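Side-chain contacts in heme peroxidase (Bacteroides thetaiotaomicron, PDB 2GVK), which probably acts as a dye-decolorizing peroxidase, using heme to oxidise dyes and other substrates with hydrogen peroxide: residues A[155-158]-A[159-162]; A[225-228]-A[229-233]; A[309-312]-A[313-317]. All blocks are in the same frame, centred on the assembly; numbering follows the deposited sequence. Where two conformers were deposited one is given.

Contact 1 of 3, residues A[155-158]-A[159-162]; sequences GFVD and GTEN
Val157 and Thr160 meet across the bend of this loop, CG1 of the valine lying 3.8 Å from OG1 of the threonine as the two side chains cross obliquely. The valine can do so because CG1 is anti to its own backbone nitrogen (chi1 167°). On the backbone side a water bridges the same two residues, donating weakly to Val157 O and accepting from Thr160 N at 3.2 Å. Next along the chain, Asp158 in one of its two conformers holds its carboxylate carbon anti to the backbone nitrogen (chi1 -175°), with OD2 bonded to Asn248 of strand 245-253. From Gly159 a type I turn runs to Asn162, closed by Asn162 N to Gly159 O at 3.0 Å. In one of its two conformers, Glu161 curls back over that turn, and its OE1 accepts a weak bond from Gly159 N. The sequence GFVDG matches the GXXDG signature of dye-decolorizing peroxidases, consistent with a place in the heme pocket. The loop runs between strand 136-145 and helix 169-173. Thr160 OG1 is held by Asp219 and by Asn58 from helix 38-59 of a second subunit. Phe156 packs on Gln208, Glu209 and Ile212 of helix 205-212.

Contact 2 of 3, residues A[225-228]-A[229-233]; sequences EEKP and GNAHN. With EDO (1,2-ethanediol), chain H.
Lys227 reaches over the turn that follows it to the amide of Asn233. Its chain is extended as far as CD, which passes 3.3 Å from Asn233 OD1; the bend at the third torsion (chi3 -63°) then turns CE and NZ alongside the amide. The ammonium donates weakly to that same oxygen, NZ to OD1 3.3 Å; ND2 of the same amide, itself a donor, lies 3.1 Å from NZ and makes no bond with it. The stronger partner of the lysine is Glu221, which forms a salt bridge with NZ. A leucine in its place would probably leave the Glu221 carboxylate without its countercharge and Asn233 OD1 without this donor. Nearer its backbone, the lysine rests CG 3.9 Å from Ala231 CB.

Between these side chains the backbone makes a type I turn from Pro228 to Ala231. Its closing bond, Ala231 N to Pro228 O at 3.2 Å, is fairly straight at nitrogen (163°), yet the donor stands above the carbonyl plane. Beside the turn, Asn230 brings OD1 to 3.4 Å from Pro228 CB, while Gly229 O accepts from Asn288 ND2. Both ring nitrogens of His232 have partners: ND1 bonds to Asp290, and NE2 makes a weak bond of 3.3 Å to O2 of an ethanediol at the ring edge. With Ala231 as N-cap, the turn leads straight into helix 232-235, and the histidine paired with an aspartate at its start resembles the proximal side of the heme pocket in related dye-decolorizing peroxidases.

Contact 3 of 3, residues A[309-312]-A[313-317]; sequences YDLL and GELGE
Gly313 N bonds to Tyr309 O at 3.0 Å, the first of a run of i to i+4 bonds that winds 309-312 and 313-315 into one alpha-helix. Glu314 N follows with a longer bond to Asp310 O. The next, from Leu315 N to Leu311 O, is shorter at 2.8 Å, and its donor approaches nearly in line with the C=O bond (164°). Gly316 N continues the series to Leu312 O, but weakly, at 3.2 Å with an N-H...O angle of only 133°.

Along one flank Leu311 and Leu315 pack a full turn apart, CD1 of the former 4.0 Å from CD2 of the latter. Leu311 sends its branch there with CG anti to the backbone nitrogen (chi1 177°), whereas Leu315 has CG beside its own nitrogen and lowers that carbon to 3.2 Å from Leu311 O. Both leucines also touch Trp76 of helix 73-79.

The helix follows strand 296-306, the last strand of the chain, and lies against the alpha/beta layer of the N-terminal half of a fold belonging to the dimeric alpha/beta-barrel clan. Leu312 takes part in that packing, touching Cys46 and Phe49 of helix 38-59 as well as Met69 and Phe71 of strand 66-72.

Within the helix, Leu312 crosses Leu315 at about a right angle, the CD1 methyls of the two residues 4.2 Å apart. Leu311 CD1 has a second neighbour in Glu314, whose extended chain also runs across it at roughly a right angle and brings OE1 to 3.8 Å. Nearer the backbone, Glu314 CB lies 3.3 Å from Leu311 O, while CG of the same glutamate passes by Asp310 O.

Contacts 1 and 2 lie on the same side of the chain's centre, their centres 15 Å apart and their nearest atoms about 5 Å apart without touching. Asn248 spans the interval: its ND2 bonds both to Asp158 of contact 1 and to the ethanediol weakly bonded to His232 of contact 2. That small molecule, probably from the crystallisation liquor, lies about 5 Å from the Asp158 side chain and may mark part of the heme pocket. Contact 3 is on the opposite side of the chain's centre, 34 Å from contact 1 and 44 Å from contact 2 between centres, far from this region; even its nearest atoms are about 18 Å from contact 1.

Contact 1 of 3, residues A[155-158]-A[159-162]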
ATOM      1  N   GLY A 155      -9.043 -23.937   8.405  1.00 13.87           N
ATOM      2  CA  GLY A 155     -10.031 -22.854   8.300  1.00 13.83           C
ATOM      3  C   GLY A 155     -10.317 -22.115   9.567  1.00 13.71           C
ATOM      4  O   GLY A 155     -11.307 -21.403   9.657  1.00 14.32           O
ATOM      5  N   PHE A 156      -9.474 -22.321  10.571  1.00 13.20           N
ATOM      6  CA  PHE A 156      -9.568 -21.629  11.831  1.00 13.41           C
ATOM      7  C   PHE A 156      -8.351 -20.752  11.979  1.00 13.89           C
ATOM      8  O   PHE A 156      -7.260 -21.155  11.667  1.00 14.34           O
ATOM      9  CB  PHE A 156      -9.590 -22.633  12.992  1.00 13.16           C
ATOM     10  CG  PHE A 156     -10.929 -23.221  13.255  1.00 12.33           C
ATOM     11  CD1 PHE A 156     -11.461 -24.194  12.409  1.00 12.02           C
ATOM     12  CD2 PHE A 156     -11.661 -22.838  14.360  1.00 12.37           C
ATOM     13  CE1 PHE A 156     -12.690 -24.755  12.670  1.00 10.57           C
ATOM     14  CE2 PHE A 156     -12.882 -23.412  14.627  1.00 12.24           C
ATOM     15  CZ  PHE A 156     -13.413 -24.345  13.761  1.00 11.81           C
ATOM     16  N   VAL A 157      -8.546 -19.558  12.494  1.00 14.65           N
ATOM     17  CA  VAL A 157      -7.432 -18.680  12.793  1.00 15.14           C
ATOM     18  C   VAL A 157      -6.520 -19.346  13.783  1.00 15.93           C
ATOM     19  O   VAL A 157      -6.976 -19.987  14.747  1.00 16.30           O
ATOM     20  CB  VAL A 157      -7.929 -17.332  13.369  1.00 14.79           C
ATOM     21  CG1 VAL A 157      -6.762 -16.523  13.984  1.00 16.69           C
ATOM     22  CG2 VAL A 157      -8.666 -16.533  12.280  1.00 16.40           C
ATOM     23  N   ASP A 158      -5.231 -19.256  13.546  1.00 16.53           N
ATOM     24  CA  ASP A 158      -4.252 -19.815  14.439  0.60 16.99           C
ATOM     25  C   ASP A 158      -3.262 -18.738  14.902  1.00 17.06           C
ATOM     26  O   ASP A 158      -3.003 -17.764  14.171  1.00 16.80           O
ATOM     27  CB  ASP A 158      -3.493 -20.926  13.742  0.60 17.21           C
ATOM     28  CG  ASP A 158      -2.544 -21.640  14.666  0.60 19.47           C
ATOM     29  OD1 ASP A 158      -3.022 -22.261  15.638  0.60 25.74           O
ATOM     30  OD2 ASP A 158      -1.326 -21.579  14.428  0.60 23.18           O
ATOM     31  N   GLY A 159      -2.744 -18.897  16.106  1.00 17.68           N
ATOM     32  CA  GLY A 159      -1.706 -18.007  16.616  1.00 17.98           C
ATOM     33  C   GLY A 159      -2.180 -16.976  17.632  1.00 17.96           C
ATOM     34  O   GLY A 159      -1.371 -16.262  18.181  1.00 18.24           O
ATOM     35  N   THR A 160      -3.496 -16.886  17.874  1.00 18.01           N
ATOM     36  CA  THR A 160      -4.033 -15.850  18.793  1.00 17.93           C
ATOM     37  C   THR A 160      -3.500 -16.038  20.230  1.00 17.80           C
ATOM     38  O   THR A 160      -3.294 -15.068  20.955  1.00 18.09           O
ATOM     39  CB  THR A 160      -5.558 -15.844  18.788  1.00 18.09           C
ATOM     40  OG1 THR A 160      -6.021 -15.370  17.512  1.00 19.26           O
ATOM     41  CG2 THR A 160      -6.102 -14.935  19.880  1.00 17.97           C
ATOM     42  N   GLU A 161      -3.181 -17.291  20.581  1.00 17.53           N
ATOM     43  CA  GLU A 161      -2.682 -17.650  21.899  0.60 17.64           C
ATOM     44  C   GLU A 161      -1.184 -17.297  22.101  1.00 17.28           C
ATOM     45  O   GLU A 161      -0.657 -17.364  23.211  1.00 17.27           O
ATOM     46  CB  GLU A 161      -2.899 -19.151  22.120  0.60 17.97           C
ATOM     47  CG  GLU A 161      -1.785 -20.094  21.497  0.60 19.14           C
ATOM     48  CD  GLU A 161      -1.748 -20.135  19.936  0.60 20.68           C
ATOM     49  OE1 GLU A 161      -2.726 -19.709  19.265  0.60 19.77           O
ATOM     50  OE2 GLU A 161      -0.733 -20.635  19.394  0.60 22.96           O
ATOM     51  N   ASN A 162      -0.500 -16.954  21.016  1.00 16.49           N
ATOM     52  CA  ASN A 162       0.920 -16.574  21.126  1.00 16.06           C
ATOM     53  C   ASN A 162       1.053 -15.384  22.066  1.00 15.78           C
ATOM     54  O   ASN A 162       0.257 -14.455  22.003  1.00 15.94           O
ATOM     55  CB  ASN A 162       1.501 -16.213  19.777  1.00 16.18           C
ATOM     56  CG  ASN A 162       1.933 -17.442  18.964  1.00 16.44           C
ATOM     57  OD1 ASN A 162       2.257 -18.482  19.512  1.00 16.45           O
ATOM     58  ND2 ASN A 162       1.981 -17.288  17.674  1.00 17.68           N
TER
HETATM   59  O   HOH W   1      -6.156 -18.453  17.141  1.00 21.67           O
HETATM   60  O   HOH W   2      -0.670 -21.356  17.009  1.00 42.17           O

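Contact 2 of 3, residues A[225-228]-A[229-233]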
ATOM      1  N   GLU A 225     -17.381 -23.964  29.969  1.00 23.05           N
ATOM      2  CA  GLU A 225     -18.535 -24.852  29.929  1.00 22.96           C
ATOM      3  C   GLU A 225     -18.697 -25.516  28.563  1.00 22.43           C
ATOM      4  O   GLU A 225     -19.121 -26.670  28.473  1.00 22.77           O
ATOM      5  CB  GLU A 225     -19.812 -24.083  30.293  1.00 23.17           C
ATOM      6  CG  GLU A 225     -21.092 -24.917  30.199  1.00 24.91           C
ATOM      7  N   GLU A 226     -18.352 -24.796  27.501  1.00 21.47           N
ATOM      8  CA  GLU A 226     -18.530 -25.314  26.157  1.00 20.75           C
ATOM      9  C   GLU A 226     -17.295 -26.058  25.624  1.00 19.31           C
ATOM     10  O   GLU A 226     -17.413 -26.919  24.782  1.00 19.24           O
ATOM     11  CB  GLU A 226     -18.909 -24.182  25.205  1.00 21.14           C
ATOM     12  CG  GLU A 226     -20.362 -23.703  25.372  1.00 25.41           C
ATOM     13  CD  GLU A 226     -21.396 -24.841  25.150  1.00 31.60           C
ATOM     14  OE1 GLU A 226     -21.348 -25.503  24.075  1.00 36.09           O
ATOM     15  OE2 GLU A 226     -22.254 -25.066  26.054  1.00 36.37           O
ATOM     16  N   LYS A 227     -16.134 -25.727  26.134  1.00 18.21           N
ATOM     17  CA  LYS A 227     -14.892 -26.289  25.613  1.00 17.29           C
ATOM     18  C   LYS A 227     -14.591 -27.666  26.197  1.00 16.57           C
ATOM     19  O   LYS A 227     -14.388 -27.793  27.392  1.00 16.36           O
ATOM     20  CB  LYS A 227     -13.719 -25.360  25.905  1.00 17.28           C
ATOM     21  CG  LYS A 227     -12.465 -25.729  25.135  1.00 18.34           C
ATOM     22  CD  LYS A 227     -11.240 -25.087  25.699  1.00 19.89           C
ATOM     23  CE  LYS A 227     -11.298 -23.605  25.611  1.00 20.62           C
ATOM     24  NZ  LYS A 227      -9.988 -23.019  25.951  1.00 22.70           N
ATOM     25  N   PRO A 228     -14.502 -28.690  25.336  1.00 15.82           N
ATOM     26  CA  PRO A 228     -14.123 -30.032  25.796  1.00 15.12           C
ATOM     27  C   PRO A 228     -12.680 -30.096  26.260  1.00 14.35           C
ATOM     28  O   PRO A 228     -11.827 -29.328  25.778  1.00 13.99           O
ATOM     29  CB  PRO A 228     -14.316 -30.902  24.557  1.00 15.24           C
ATOM     30  CG  PRO A 228     -15.032 -30.029  23.555  1.00 16.22           C
ATOM     31  CD  PRO A 228     -14.740 -28.652  23.887  1.00 15.81           C
ATOM     32  N   GLY A 229     -12.392 -31.034  27.160  1.00 13.81           N
ATOM     33  CA  GLY A 229     -11.068 -31.181  27.702  1.00 13.33           C
ATOM     34  C   GLY A 229     -10.043 -31.669  26.714  1.00 12.79           C
ATOM     35  O   GLY A 229      -8.835 -31.585  26.979  1.00 13.24           O
ATOM     36  N   ASN A 230     -10.504 -32.198  25.573  1.00 11.92           N
ATOM     37  CA  ASN A 230      -9.574 -32.695  24.522  1.00 11.32           C
ATOM     38  C   ASN A 230      -9.471 -31.751  23.309  1.00 11.30           C
ATOM     39  O   ASN A 230      -8.877 -32.103  22.288  1.00 11.19           O
ATOM     40  CB  ASN A 230      -9.947 -34.109  24.068  1.00 11.17           C
ATOM     41  CG  ASN A 230     -11.350 -34.200  23.484  1.00 12.30           C
ATOM     42  OD1 ASN A 230     -12.128 -33.249  23.534  1.00 13.45           O
ATOM     43  ND2 ASN A 230     -11.663 -35.340  22.916  1.00 14.44           N
ATOM     44  N   ALA A 231     -10.014 -30.550  23.448  1.00 11.53           N
ATOM     45  CA  ALA A 231      -9.871 -29.513  22.407  1.00 11.78           C
ATOM     46  C   ALA A 231      -8.410 -29.155  22.242  1.00 12.23           C
ATOM     47  O   ALA A 231      -7.640 -29.179  23.210  1.00 12.41           O
ATOM     48  CB  ALA A 231     -10.676 -28.287  22.765  1.00 11.94           C
ATOM     49  N   HIS A 232      -8.024 -28.841  21.026  1.00 12.48           N
ATOM     50  CA  HIS A 232      -6.638 -28.522  20.711  1.00 13.07           C
ATOM     51  C   HIS A 232      -6.089 -27.410  21.595  1.00 14.32           C
ATOM     52  O   HIS A 232      -4.971 -27.499  22.080  1.00 14.57           O
ATOM     53  CB  HIS A 232      -6.521 -28.121  19.245  1.00 12.97           C
ATOM     54  CG  HIS A 232      -5.138 -27.761  18.831  1.00 13.11           C
ATOM     55  ND1 HIS A 232      -4.112 -28.680  18.786  1.00 16.88           N
ATOM     56  CD2 HIS A 232      -4.619 -26.593  18.375  1.00 17.43           C
ATOM     57  CE1 HIS A 232      -3.015 -28.086  18.356  1.00 19.17           C
ATOM     58  NE2 HIS A 232      -3.297 -26.818  18.106  1.00 17.85           N
ATOM     59  N   ASN A 233      -6.862 -26.360  21.795  1.00 15.55           N
ATOM     60  CA  ASN A 233      -6.368 -25.238  22.585  1.00 16.85           C
ATOM     61  C   ASN A 233      -6.449 -25.503  24.092  1.00 17.28           C
ATOM     62  O   ASN A 233      -5.811 -24.825  24.864  1.00 18.08           O
ATOM     63  CB  ASN A 233      -7.070 -23.968  22.226  1.00 17.28           C
ATOM     64  CG  ASN A 233      -8.313 -23.788  22.941  1.00 21.02           C
ATOM     65  OD1 ASN A 233      -9.003 -24.748  23.270  1.00 24.15           O
ATOM     66  ND2 ASN A 233      -8.641 -22.538  23.235  1.00 27.63           N
TER
HETATM   67  C1  EDO H 323       1.022 -27.883  18.279  1.00 38.43           C
HETATM   68  O1  EDO H 323       1.900 -28.956  17.830  1.00 41.46           O
HETATM   69  C2  EDO H 323       0.249 -27.262  17.089  1.00 36.19           C
HETATM   70  O2  EDO H 323      -0.163 -25.883  17.412  1.00 31.34           O

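Contact 3 of 3, residues A[309-312]-A[313-317]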
ATOM      1  N   TYR A 309      22.663 -14.196  17.725  1.00 12.01           N
ATOM      2  CA  TYR A 309      23.549 -13.687  16.652  1.00 12.43           C
ATOM      3  C   TYR A 309      24.990 -13.641  17.116  1.00 12.95           C
ATOM      4  O   TYR A 309      25.884 -13.937  16.358  1.00 13.31           O
ATOM      5  CB  TYR A 309      23.116 -12.290  16.209  1.00 12.33           C
ATOM      6  CG  TYR A 309      21.924 -12.260  15.302  1.00 12.29           C
ATOM      7  CD1 TYR A 309      21.978 -12.830  14.027  1.00 13.16           C
ATOM      8  CD2 TYR A 309      20.783 -11.545  15.652  1.00 13.42           C
ATOM      9  CE1 TYR A 309      20.904 -12.767  13.173  1.00 13.15           C
ATOM     10  CE2 TYR A 309      19.704 -11.476  14.820  1.00 13.36           C
ATOM     11  CZ  TYR A 309      19.763 -12.077  13.567  1.00 13.14           C
ATOM     12  OH  TYR A 309      18.693 -11.982  12.715  1.00 13.65           O
ATOM     13  N   ASP A 310      25.211 -13.230  18.367  1.00 13.07           N
ATOM     14  CA  ASP A 310      26.576 -13.158  18.925  1.00 13.67           C
ATOM     15  C   ASP A 310      27.259 -14.506  18.839  1.00 13.58           C
ATOM     16  O   ASP A 310      28.389 -14.613  18.390  1.00 13.30           O
ATOM     17  CB  ASP A 310      26.545 -12.700  20.393  1.00 13.92           C
ATOM     18  CG  ASP A 310      26.402 -11.211  20.534  1.00 18.42           C
ATOM     19  OD1 ASP A 310      26.714 -10.482  19.547  1.00 24.72           O
ATOM     20  OD2 ASP A 310      26.048 -10.741  21.654  1.00 21.61           O
ATOM     21  N   LEU A 311      26.579 -15.532  19.311  1.00 13.84           N
ATOM     22  CA  LEU A 311      27.132 -16.865  19.297  1.00 14.39           C
ATOM     23  C   LEU A 311      27.317 -17.375  17.872  1.00 15.07           C
ATOM     24  O   LEU A 311      28.339 -17.980  17.546  1.00 15.43           O
ATOM     25  CB  LEU A 311      26.236 -17.818  20.106  1.00 14.17           C
ATOM     26  CG  LEU A 311      26.658 -19.294  20.117  1.00 13.37           C
ATOM     27  CD1 LEU A 311      28.141 -19.449  20.462  1.00 12.12           C
ATOM     28  CD2 LEU A 311      25.818 -20.047  21.074  1.00 12.01           C
ATOM     29  N   LEU A 312      26.324 -17.136  17.026  1.00 15.52           N
ATOM     30  CA  LEU A 312      26.405 -17.507  15.610  1.00 15.94           C
ATOM     31  C   LEU A 312      27.696 -16.955  14.958  1.00 16.22           C
ATOM     32  O   LEU A 312      28.386 -17.659  14.245  1.00 16.51           O
ATOM     33  CB  LEU A 312      25.185 -17.000  14.876  1.00 16.10           C
ATOM     34  CG  LEU A 312      24.938 -17.607  13.528  1.00 17.67           C
ATOM     35  CD1 LEU A 312      24.764 -19.126  13.621  1.00 15.79           C
ATOM     36  CD2 LEU A 312      23.719 -16.988  12.910  1.00 15.42           C
ATOM     37  N   GLY A 313      28.014 -15.704  15.247  1.00 16.36           N
ATOM     38  CA  GLY A 313      29.236 -15.095  14.754  1.00 16.57           C
ATOM     39  C   GLY A 313      30.480 -15.838  15.236  1.00 16.89           C
ATOM     40  O   GLY A 313      31.439 -16.028  14.473  1.00 16.99           O
ATOM     41  N   GLU A 314      30.489 -16.217  16.516  1.00 17.02           N
ATOM     42  CA  GLU A 314      31.607 -16.955  17.084  1.00 17.19           C
ATOM     43  C   GLU A 314      31.744 -18.296  16.421  1.00 17.02           C
ATOM     44  O   GLU A 314      32.837 -18.764  16.205  1.00 17.05           O
ATOM     45  CB  GLU A 314      31.419 -17.164  18.574  1.00 17.46           C
ATOM     46  CG  GLU A 314      31.565 -15.946  19.390  1.00 20.80           C
ATOM     47  CD  GLU A 314      31.422 -16.240  20.873  1.00 28.09           C
ATOM     48  OE1 GLU A 314      31.329 -17.449  21.241  1.00 31.47           O
ATOM     49  OE2 GLU A 314      31.443 -15.273  21.680  1.00 31.92           O
ATOM     50  N   LEU A 315      30.611 -18.942  16.163  1.00 17.06           N
ATOM     51  CA  LEU A 315      30.611 -20.233  15.495  1.00 17.08           C
ATOM     52  C   LEU A 315      31.280 -20.148  14.118  1.00 17.36           C
ATOM     53  O   LEU A 315      31.951 -21.095  13.682  1.00 17.39           O
ATOM     54  CB  LEU A 315      29.178 -20.763  15.341  1.00 17.08           C
ATOM     55  CG  LEU A 315      28.411 -21.025  16.641  1.00 18.06           C
ATOM     56  CD1 LEU A 315      26.976 -21.463  16.307  1.00 17.43           C
ATOM     57  CD2 LEU A 315      29.108 -22.047  17.520  1.00 18.27           C
ATOM     58  N   GLY A 316      31.154 -19.005  13.467  1.00 17.48           N
ATOM     59  CA  GLY A 316      31.665 -18.856  12.110  1.00 17.89           C
ATOM     60  C   GLY A 316      33.144 -18.495  12.014  1.00 18.31           C
ATOM     61  O   GLY A 316      33.708 -18.486  10.937  1.00 17.87           O
ATOM     62  N   GLU A 317      33.763 -18.189  13.147  1.00 19.16           N
ATOM     63  CA  GLU A 317      35.155 -17.731  13.157  1.00 20.05           C
ATOM     64  C   GLU A 317      36.144 -18.793  12.614  1.00 20.54           C
ATOM     65  O   GLU A 317      36.075 -19.972  12.988  1.00 21.15           O
ATOM     66  CB  GLU A 317      35.556 -17.319  14.560  1.00 20.17           C
ATOM     67  CG  GLU A 317      34.835 -16.093  15.048  1.00 22.54           C
ATOM     68  CD  GLU A 317      35.246 -15.691  16.459  1.00 27.22           C
ATOM     69  OE1 GLU A 317      36.307 -16.174  16.941  1.00 31.11           O
ATOM     70  OE2 GLU A 317      34.518 -14.884  17.085  1.00 29.30           O
TER